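Local coordinates for acyl-CoA synthetase (AMP-forming)/AMP-acid ligase II-like protein (Dyadobacter fermentans, PDB 4GS5) that probably activates carboxylic acids, perhaps medium-chain fatty acids, with ATP and joins them to coenzyme A, at residues L75-L85 and D123-Q133; E110-G118 and M132-T143. All coordinates share one frame; numbering follows the deposited sequence. Where two conformers were deposited one is given.

Contact 1. Residues L75-L85 and D123-Q133; sequences LGPGTRALVCL and DFDFVAMVPMQ. With EDO (1,2-ethanediol), chain B.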
loop_
_atom_site.group_PDB
_atom_site.type_symbol
_atom_site.label_atom_id
_atom_site.label_comp_id
_atom_site.label_asym_id
_atom_site.label_seq_id
_atom_site.Cartn_x
_atom_site.Cartn_y
_atom_site.Cartn_z
ATOM N N LEU A 75 12.866 8.105 -16.844
ATOM C CA LEU A 75 13.787 8.993 -16.157
ATOM C C LEU A 75 15.219 8.659 -16.569
ATOM O O LEU A 75 15.906 7.880 -15.900
ATOM C CB LEU A 75 13.598 8.858 -14.639
ATOM C CG LEU A 75 12.152 9.073 -14.174
ATOM C CD1 LEU A 75 11.971 8.607 -12.728
ATOM C CD2 LEU A 75 11.739 10.528 -14.340
ATOM N N GLY A 76 15.668 9.251 -17.675
ATOM C CA GLY A 76 16.981 8.932 -18.212
ATOM C C GLY A 76 18.092 9.790 -17.638
ATOM O O GLY A 76 17.896 10.475 -16.628
ATOM N N PRO A 77 19.268 9.771 -18.284
ATOM C CA PRO A 77 20.407 10.559 -17.803
ATOM C C PRO A 77 20.105 12.058 -17.761
ATOM O O PRO A 77 19.497 12.607 -18.683
ATOM C CB PRO A 77 21.507 10.266 -18.843
ATOM C CG PRO A 77 21.134 8.948 -19.424
ATOM C CD PRO A 77 19.615 8.976 -19.475
ATOM N N GLY A 78 20.549 12.721 -16.700
ATOM C CA GLY A 78 20.356 14.153 -16.568
ATOM C C GLY A 78 19.142 14.474 -15.704
ATOM O O GLY A 78 18.932 15.625 -15.320
ATOM N N THR A 79 18.335 13.460 -15.412
ATOM C CA THR A 79 17.175 13.641 -14.527
ATOM C C THR A 79 17.583 14.368 -13.241
ATOM O O THR A 79 18.484 13.917 -12.524
ATOM C CB THR A 79 16.536 12.292 -14.142
ATOM O OG1 THR A 79 15.921 11.705 -15.295
ATOM C CG2 THR A 79 15.461 12.476 -13.088
ATOM N N ARG A 80 16.929 15.488 -12.951
ATOM C CA ARG A 80 17.194 16.221 -11.715
ATOM C C ARG A 80 16.262 15.717 -10.626
ATOM O O ARG A 80 15.070 16.004 -10.650
ATOM C CB ARG A 80 16.992 17.719 -11.934
ATOM C CG ARG A 80 17.992 18.342 -12.899
ATOM C CD ARG A 80 17.522 19.719 -13.342
ATOM N NE ARG A 80 16.208 19.626 -13.979
ATOM C CZ ARG A 80 15.465 20.672 -14.329
ATOM N NH1 ARG A 80 15.900 21.902 -14.099
ATOM N NH2 ARG A 80 14.281 20.485 -14.900
ATOM N N ALA A 81 16.803 14.948 -9.686
ATOM C CA ALA A 81 15.981 14.272 -8.706
ATOM C C ALA A 81 16.199 14.876 -7.326
ATOM O O ALA A 81 17.343 15.134 -6.922
ATOM C CB ALA A 81 16.302 12.789 -8.696
ATOM N N LEU A 82 15.106 15.112 -6.607
ATOM C CA LEU A 82 15.189 15.586 -5.226
ATOM C C LEU A 82 15.044 14.396 -4.272
ATOM O O LEU A 82 14.080 13.637 -4.356
ATOM C CB LEU A 82 14.093 16.622 -4.943
ATOM C CG LEU A 82 13.916 17.072 -3.482
ATOM C CD1 LEU A 82 15.055 17.989 -3.053
ATOM C CD2 LEU A 82 12.599 17.792 -3.328
ATOM N N VAL A 83 16.014 14.225 -3.382
ATOM C CA VAL A 83 15.983 13.133 -2.417
ATOM C C VAL A 83 15.563 13.670 -1.048
ATOM O O VAL A 83 16.382 14.258 -0.342
ATOM C CB VAL A 83 17.385 12.480 -2.288
ATOM C CG1 VAL A 83 17.346 11.292 -1.318
ATOM C CG2 VAL A 83 17.896 12.055 -3.660
ATOM N N CYS A 84 14.297 13.475 -0.685
ATOM C CA CYS A 84 13.739 14.021 0.557
ATOM C C CYS A 84 13.177 12.924 1.446
ATOM O O CYS A 84 12.461 13.201 2.405
ATOM C CB CYS A 84 12.639 15.043 0.261
ATOM S SG CYS A 84 11.274 14.392 -0.789
ATOM N N LEU A 85 13.496 11.679 1.108
ATOM C CA LEU A 85 13.191 10.546 1.959
ATOM C C LEU A 85 14.430 10.221 2.784
ATOM O O LEU A 85 15.559 10.420 2.332
ATOM C CB LEU A 85 12.792 9.359 1.099
ATOM C CG LEU A 85 11.492 9.622 0.341
ATOM C CD1 LEU A 85 11.279 8.593 -0.738
ATOM C CD2 LEU A 85 10.353 9.642 1.342
ATOM N N ASP A 123 13.835 23.185 -8.852
ATOM C CA ASP A 123 13.443 22.831 -10.209
ATOM C C ASP A 123 13.869 21.399 -10.529
ATOM O O ASP A 123 15.007 21.150 -10.911
ATOM C CB ASP A 123 14.028 23.835 -11.209
ATOM C CG ASP A 123 13.288 23.835 -12.539
ATOM O OD1 ASP A 123 13.847 24.371 -13.526
ATOM O OD2 ASP A 123 12.155 23.297 -12.600
ATOM N N PHE A 124 12.950 20.454 -10.367
ATOM C CA PHE A 124 13.290 19.043 -10.495
ATOM C C PHE A 124 12.515 18.343 -11.592
ATOM O O PHE A 124 11.528 18.878 -12.104
ATOM C CB PHE A 124 13.081 18.346 -9.149
ATOM C CG PHE A 124 13.826 19.001 -8.040
ATOM C CD1 PHE A 124 15.192 18.821 -7.921
ATOM C CD2 PHE A 124 13.181 19.842 -7.149
ATOM C CE1 PHE A 124 15.909 19.455 -6.908
ATOM C CE2 PHE A 124 13.887 20.473 -6.128
ATOM C CZ PHE A 124 15.250 20.281 -6.014
ATOM N N ASP A 125 12.987 17.152 -11.952
ATOM C CA ASP A 125 12.335 16.319 -12.950
ATOM C C ASP A 125 11.645 15.152 -12.286
ATOM O O ASP A 125 10.824 14.480 -12.898
ATOM C CB ASP A 125 13.356 15.786 -13.956
ATOM C CG ASP A 125 14.062 16.905 -14.718
ATOM O OD1 ASP A 125 13.382 17.841 -15.181
ATOM O OD2 ASP A 125 15.303 16.862 -14.823
ATOM N N PHE A 126 12.012 14.895 -11.035
ATOM C CA PHE A 126 11.498 13.745 -10.338
ATOM C C PHE A 126 11.706 13.857 -8.833
ATOM O O PHE A 126 12.757 14.300 -8.362
ATOM C CB PHE A 126 12.147 12.463 -10.844
ATOM C CG PHE A 126 11.637 11.238 -10.150
ATOM C CD1 PHE A 126 10.315 10.871 -10.268
ATOM C CD2 PHE A 126 12.479 10.466 -9.363
ATOM C CE1 PHE A 126 9.824 9.743 -9.620
ATOM C CE2 PHE A 126 12.001 9.337 -8.717
ATOM C CZ PHE A 126 10.675 8.977 -8.847
ATOM N N VAL A 127 10.699 13.455 -8.082
ATOM C CA VAL A 127 10.854 13.349 -6.636
ATOM C C VAL A 127 10.015 12.202 -6.113
ATOM O O VAL A 127 8.882 12.000 -6.578
ATOM C CB VAL A 127 10.444 14.641 -5.922
ATOM C CG1 VAL A 127 8.998 14.984 -6.243
ATOM C CG2 VAL A 127 10.655 14.502 -4.399
ATOM N N ALA A 128 10.557 11.446 -5.154
ATOM C CA ALA A 128 9.740 10.437 -4.473
ATOM C C ALA A 128 9.474 10.938 -3.069
ATOM O O ALA A 128 10.370 11.472 -2.422
ATOM C CB ALA A 128 10.438 9.085 -4.445
HETATM N N MSE A 129 8.246 10.794 -2.592
HETATM C CA MSE A 129 7.927 11.296 -1.272
HETATM C C MSE A 129 6.732 10.565 -0.695
HETATM O O MSE A 129 6.134 9.727 -1.369
HETATM C CB MSE A 129 7.698 12.813 -1.318
HETATM C CG MSE A 129 6.480 13.269 -2.096
HETATM SE SE MSE A 129 6.347 15.247 -2.154
HETATM C CE MSE A 129 8.081 15.659 -2.896
ATOM N N VAL A 130 6.421 10.834 0.572
ATOM C CA VAL A 130 5.228 10.255 1.171
ATOM C C VAL A 130 4.098 11.252 0.994
ATOM O O VAL A 130 4.348 12.437 0.775
ATOM C CB VAL A 130 5.397 9.860 2.666
ATOM C CG1 VAL A 130 6.461 8.767 2.808
ATOM C CG2 VAL A 130 5.722 11.077 3.531
ATOM N N PRO A 131 2.851 10.768 1.046
ATOM C CA PRO A 131 1.680 11.605 0.763
ATOM C C PRO A 131 1.611 12.843 1.648
ATOM O O PRO A 131 1.248 13.917 1.164
ATOM C CB PRO A 131 0.501 10.669 1.082
ATOM C CG PRO A 131 1.041 9.302 0.748
ATOM C CD PRO A 131 2.495 9.346 1.196
HETATM N N MSE A 132 1.951 12.699 2.930
HETATM C CA MSE A 132 1.939 13.838 3.822
HETATM C C MSE A 132 2.902 14.938 3.373
HETATM O O MSE A 132 2.661 16.126 3.608
HETATM C CB MSE A 132 2.290 13.409 5.244
HETATM C CG MSE A 132 1.742 14.341 6.262
HETATM SE SE MSE A 132 1.807 13.565 8.026
HETATM C CE MSE A 132 0.137 12.558 8.036
ATOM N N GLN A 133 4.003 14.549 2.749
ATOM C CA GLN A 133 4.933 15.561 2.248
ATOM C C GLN A 133 4.325 16.380 1.118
ATOM O O GLN A 133 4.544 17.592 1.031
ATOM C CB GLN A 133 6.263 14.947 1.817
ATOM C CG GLN A 133 7.163 14.586 3.005
ATOM C CD GLN A 133 8.394 13.826 2.565
ATOM O OE1 GLN A 133 8.302 12.878 1.787
ATOM N NE2 GLN A 133 9.556 14.243 3.050
HETATM C C1 EDO B . 0.075 9.228 5.204
HETATM O O1 EDO B . -0.615 10.482 5.127
HETATM C C2 EDO B . 1.255 9.187 4.233
HETATM O O2 EDO B . 2.278 10.131 4.578
HETATM O O HOH W 1 13.042 11.633 -2.629
#
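Two neighbouring parallel strands of the AMP-binding fold, 80-83 and 126-129, run side by side here, their short axes 4.9 Å apart at closest approach. Ala-81 pairs with Phe-126, whose carbonyl O takes the Leu-82 N-H at 3.0 Å, while the carbonyl O of Arg-80 accepts from both Asp-125 N and Phe-126 N. At the entry to the pair, Arg-80 holds the Asp-125 carboxylate side-on: NE reaches OD2, and NH2 lies 2.8 Å from OD1. Both acceptors lie in the guanidinium plane, although the carboxylate is turned 44° from it. A bend at chi3 (-58°) folds the arginine back to this grip, and its own backbone N also binds OD2. Asp-123 OD1 adds a weaker salt bridge to NH1. Methylene CB of Leu-82 sits squarely over the Phe-124 ring, 3.7 Å from its centroid; Leu-75 CD1 likewise covers a face of Phe-126. Where the strands part, one water bridges Leu-82 O, Cys-84 N and Ala-128 O. Past their ends, Gln-133 NE2 donates to Cys-84 O at 3.2 Å and also to Thr-112 O of the loop after strand 105-109. Strand 105-109 flanks 80-83, strand 153-155 flanks 126-129, and Met-95 of helix 90-102 packs against Ala-81 and Phe-126.

Contact 2. Residues E110-G118 and M132-T143; sequences EPTANPLAG and MQLQSILENSAT. With EDO (1,2-ethanediol), chain B.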
loop_
_atom_site.group_PDB
_atom_site.type_symbol
_atom_site.label_atom_id
_atom_site.label_comp_id
_atom_site.label_asym_id
_atom_site.label_seq_id
_atom_site.Cartn_x
_atom_site.Cartn_y
_atom_site.Cartn_z
ATOM N N GLU A 110 17.572 17.184 3.973
ATOM C CA GLU A 110 17.208 16.538 5.226
ATOM C C GLU A 110 15.724 16.242 5.189
ATOM O O GLU A 110 14.926 17.085 4.776
ATOM C CB GLU A 110 17.572 17.408 6.440
ATOM C CG GLU A 110 19.012 17.893 6.408
ATOM C CD GLU A 110 19.539 18.381 7.757
ATOM O OE1 GLU A 110 18.731 18.725 8.651
ATOM O OE2 GLU A 110 20.779 18.419 7.916
ATOM N N PRO A 111 15.344 15.030 5.603
ATOM C CA PRO A 111 13.942 14.658 5.448
ATOM C C PRO A 111 13.101 15.474 6.423
ATOM O O PRO A 111 13.385 15.486 7.625
ATOM C CB PRO A 111 13.940 13.176 5.819
ATOM C CG PRO A 111 15.050 13.044 6.816
ATOM C CD PRO A 111 16.092 14.074 6.440
ATOM N N THR A 112 12.108 16.179 5.893
ATOM C CA THR A 112 11.184 16.975 6.687
ATOM C C THR A 112 9.814 16.866 6.030
ATOM O O THR A 112 9.680 16.251 4.969
ATOM C CB THR A 112 11.563 18.460 6.711
ATOM O OG1 THR A 112 11.560 18.964 5.369
ATOM C CG2 THR A 112 12.923 18.653 7.308
ATOM N N ALA A 113 8.807 17.475 6.652
ATOM C CA ALA A 113 7.430 17.390 6.164
ATOM C C ALA A 113 7.258 18.156 4.859
ATOM O O ALA A 113 6.419 17.809 4.021
ATOM C CB ALA A 113 6.461 17.919 7.210
ATOM N N ASN A 114 8.051 19.207 4.696
ATOM C CA ASN A 114 7.972 20.023 3.493
ATOM C C ASN A 114 9.326 20.142 2.815
ATOM O O ASN A 114 10.125 21.010 3.167
ATOM C CB ASN A 114 7.416 21.413 3.807
ATOM C CG ASN A 114 7.051 22.192 2.548
ATOM O OD1 ASN A 114 7.708 22.063 1.504
ATOM N ND2 ASN A 114 5.990 22.998 2.641
ATOM N N PRO A 115 9.582 19.261 1.841
ATOM C CA PRO A 115 10.856 19.203 1.116
ATOM C C PRO A 115 11.183 20.465 0.310
ATOM O O PRO A 115 12.348 20.658 -0.031
ATOM C CB PRO A 115 10.671 18.009 0.174
ATOM C CG PRO A 115 9.210 17.754 0.142
ATOM C CD PRO A 115 8.675 18.167 1.457
ATOM N N LEU A 116 10.189 21.291 0.000
ATOM C CA LEU A 116 10.430 22.503 -0.779
ATOM C C LEU A 116 10.637 23.719 0.107
ATOM O O LEU A 116 11.079 24.772 -0.357
ATOM C CB LEU A 116 9.267 22.775 -1.737
ATOM C CG LEU A 116 9.140 21.882 -2.970
ATOM C CD1 LEU A 116 8.094 22.475 -3.911
ATOM C CD2 LEU A 116 10.478 21.732 -3.682
ATOM N N ALA A 117 10.322 23.569 1.387
ATOM C CA ALA A 117 10.287 24.714 2.293
ATOM C C ALA A 117 11.624 25.426 2.397
ATOM O O ALA A 117 11.675 26.656 2.439
ATOM C CB ALA A 117 9.797 24.297 3.679
ATOM N N GLY A 118 12.706 24.656 2.435
ATOM C CA GLY A 118 14.022 25.229 2.671
ATOM C C GLY A 118 14.769 25.739 1.451
ATOM O O GLY A 118 15.729 26.496 1.572
HETATM N N MSE A 132 1.951 12.699 2.930
HETATM C CA MSE A 132 1.939 13.838 3.822
HETATM C C MSE A 132 2.902 14.938 3.373
HETATM O O MSE A 132 2.661 16.126 3.608
HETATM C CB MSE A 132 2.290 13.409 5.244
HETATM C CG MSE A 132 1.742 14.341 6.262
HETATM SE SE MSE A 132 1.807 13.565 8.026
HETATM C CE MSE A 132 0.137 12.558 8.036
ATOM N N GLN A 133 4.003 14.549 2.749
ATOM C CA GLN A 133 4.933 15.561 2.248
ATOM C C GLN A 133 4.325 16.380 1.118
ATOM O O GLN A 133 4.544 17.592 1.031
ATOM C CB GLN A 133 6.263 14.947 1.817
ATOM C CG GLN A 133 7.163 14.586 3.005
ATOM C CD GLN A 133 8.394 13.826 2.565
ATOM O OE1 GLN A 133 8.302 12.878 1.787
ATOM N NE2 GLN A 133 9.556 14.243 3.050
ATOM N N LEU A 134 3.558 15.727 0.245
ATOM C CA LEU A 134 2.943 16.467 -0.848
ATOM C C LEU A 134 1.826 17.349 -0.308
ATOM O O LEU A 134 1.621 18.473 -0.757
ATOM C CB LEU A 134 2.388 15.520 -1.912
ATOM C CG LEU A 134 1.683 16.178 -3.095
ATOM C CD1 LEU A 134 2.635 17.149 -3.787
ATOM C CD2 LEU A 134 1.190 15.098 -4.065
ATOM N N GLN A 135 1.087 16.844 0.664
ATOM C CA GLN A 135 -0.002 17.622 1.242
ATOM C C GLN A 135 0.551 18.862 1.936
ATOM O O GLN A 135 -0.077 19.918 1.922
ATOM C CB GLN A 135 -0.816 16.775 2.224
ATOM C CG GLN A 135 -2.237 17.306 2.487
ATOM C CD GLN A 135 -2.304 18.305 3.625
ATOM O OE1 GLN A 135 -1.351 18.467 4.385
ATOM N NE2 GLN A 135 -3.450 18.972 3.761
ATOM N N SER A 136 1.731 18.722 2.553
ATOM C CA SER A 136 2.364 19.829 3.281
ATOM C C SER A 136 2.771 20.929 2.317
ATOM O O SER A 136 2.561 22.105 2.580
ATOM C CB SER A 136 3.616 19.362 4.036
ATOM O OG SER A 136 3.286 18.707 5.245
ATOM N N ILE A 137 3.387 20.531 1.213
ATOM C CA ILE A 137 3.752 21.471 0.166
ATOM C C ILE A 137 2.523 22.234 -0.327
ATOM O O ILE A 137 2.571 23.443 -0.509
ATOM C CB ILE A 137 4.395 20.752 -1.024
ATOM C CG1 ILE A 137 5.798 20.268 -0.655
ATOM C CG2 ILE A 137 4.417 21.668 -2.247
ATOM C CD1 ILE A 137 6.406 19.335 -1.688
ATOM N N LEU A 138 1.425 21.515 -0.530
ATOM C CA LEU A 138 0.184 22.112 -1.026
ATOM C C LEU A 138 -0.521 23.033 -0.025
ATOM O O LEU A 138 -1.266 23.930 -0.424
ATOM C CB LEU A 138 -0.781 21.012 -1.475
ATOM C CG LEU A 138 -0.320 20.249 -2.713
ATOM C CD1 LEU A 138 -1.082 18.933 -2.852
ATOM C CD2 LEU A 138 -0.495 21.135 -3.948
ATOM N N GLU A 139 -0.295 22.811 1.268
ATOM C CA GLU A 139 -0.977 23.592 2.302
ATOM C C GLU A 139 -0.225 24.861 2.677
ATOM O O GLU A 139 -0.819 25.861 3.110
ATOM C CB GLU A 139 -1.194 22.742 3.552
ATOM C CG GLU A 139 -2.329 21.755 3.410
ATOM C CD GLU A 139 -3.691 22.420 3.502
ATOM O OE1 GLU A 139 -3.968 23.057 4.548
ATOM O OE2 GLU A 139 -4.475 22.307 2.528
ATOM N N ASN A 140 1.091 24.800 2.523
ATOM C CA ASN A 140 1.966 25.887 2.924
ATOM C C ASN A 140 2.091 26.892 1.776
ATOM O O ASN A 140 2.779 26.639 0.778
ATOM C CB ASN A 140 3.325 25.314 3.323
ATOM C CG ASN A 140 4.246 26.356 3.912
ATOM O OD1 ASN A 140 4.112 27.548 3.629
ATOM N ND2 ASN A 140 5.193 25.912 4.739
ATOM N N SER A 141 1.410 28.027 1.919
ATOM C CA SER A 141 1.273 28.983 0.820
ATOM C C SER A 141 2.576 29.657 0.411
ATOM O O SER A 141 2.590 30.518 -0.467
ATOM C CB SER A 141 0.206 30.033 1.138
ATOM O OG SER A 141 -1.079 29.562 0.757
ATOM N N ALA A 142 3.668 29.262 1.051
ATOM C CA ALA A 142 4.991 29.705 0.642
ATOM C C ALA A 142 5.564 28.713 -0.363
ATOM O O ALA A 142 6.489 29.035 -1.104
ATOM C CB ALA A 142 5.897 29.822 1.839
ATOM N N THR A 143 4.998 27.506 -0.383
ATOM C CA THR A 143 5.485 26.446 -1.259
ATOM C C THR A 143 4.414 25.941 -2.218
ATOM O O THR A 143 4.731 25.324 -3.232
ATOM C CB THR A 143 6.055 25.245 -0.458
ATOM O OG1 THR A 143 5.027 24.658 0.358
ATOM C CG2 THR A 143 7.222 25.689 0.428
HETATM C C1 EDO B . 0.075 9.228 5.204
HETATM O O1 EDO B . -0.615 10.482 5.127
HETATM C C2 EDO B . 1.255 9.187 4.233
HETATM O O2 EDO B . 2.278 10.131 4.578
#
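Asn-114 and Thr-143 approach from opposite directions, and the asparagine amide points ND2 straight at the threonine hydroxyl: OG1 lies in the amide plane, 3.0 Å from ND2, with an angle of 176° at the hydrogen. With CG anti to the backbone N (chi1 -168°), the amide extends across Ile-137 at about a right angle, bringing OD1 to 3.4 Å from Ile-137 CG1. The same OD1 turns back to its own loop and accepts Leu-116 N in the carbonyl plane, closing an Asx turn at the start of the type I turn Asn-114 to Ala-117. This loop, which follows strand 105-109, lies along helix 131-139 and the turn after it. An alanine here would lose both amide bonds and is likely to leave Thr-143 OG1 without its donor and the turn less firmly fixed. Ile-137 CD1 meets the Pro-115 ring, 3.7 Å from its CG, the two side chains crossing at about a right angle, and also touches Leu-116 CG, while Thr-143 CG2 rests on Ala-117 CA. Nearer the helix start, the extended Gln-133 chain points NE2 almost straight down the carbonyl of Thr-112, 2.8 Å from its O. Beside it, Gln-133 CA lies 3.2 Å from Ala-113 O in a CA-H...O contact.

How the contacts relate
Contacts 1 and 2 have centres about 13 Å apart, on the same side of the chain's centre and within the part of the chain that belongs to the AMP-binding enzyme family. Their segments alternate along the chain: 75-85, then 110-118, then 123-133, running on into 132-143. Met-132 and Gln-133 belong to both, so helix 131-139 continues directly from the strand pairing of contact 1 into the loop packing of contact 2. The shared Gln-133 amide joins them through its two NE2 bonds, to Cys-84 and Thr-112. Packing joins them too: Pro-115 lies against Cys-84 and Met-129. Loop 110-118 is thus fastened both to the strand ends and to the helix that follows.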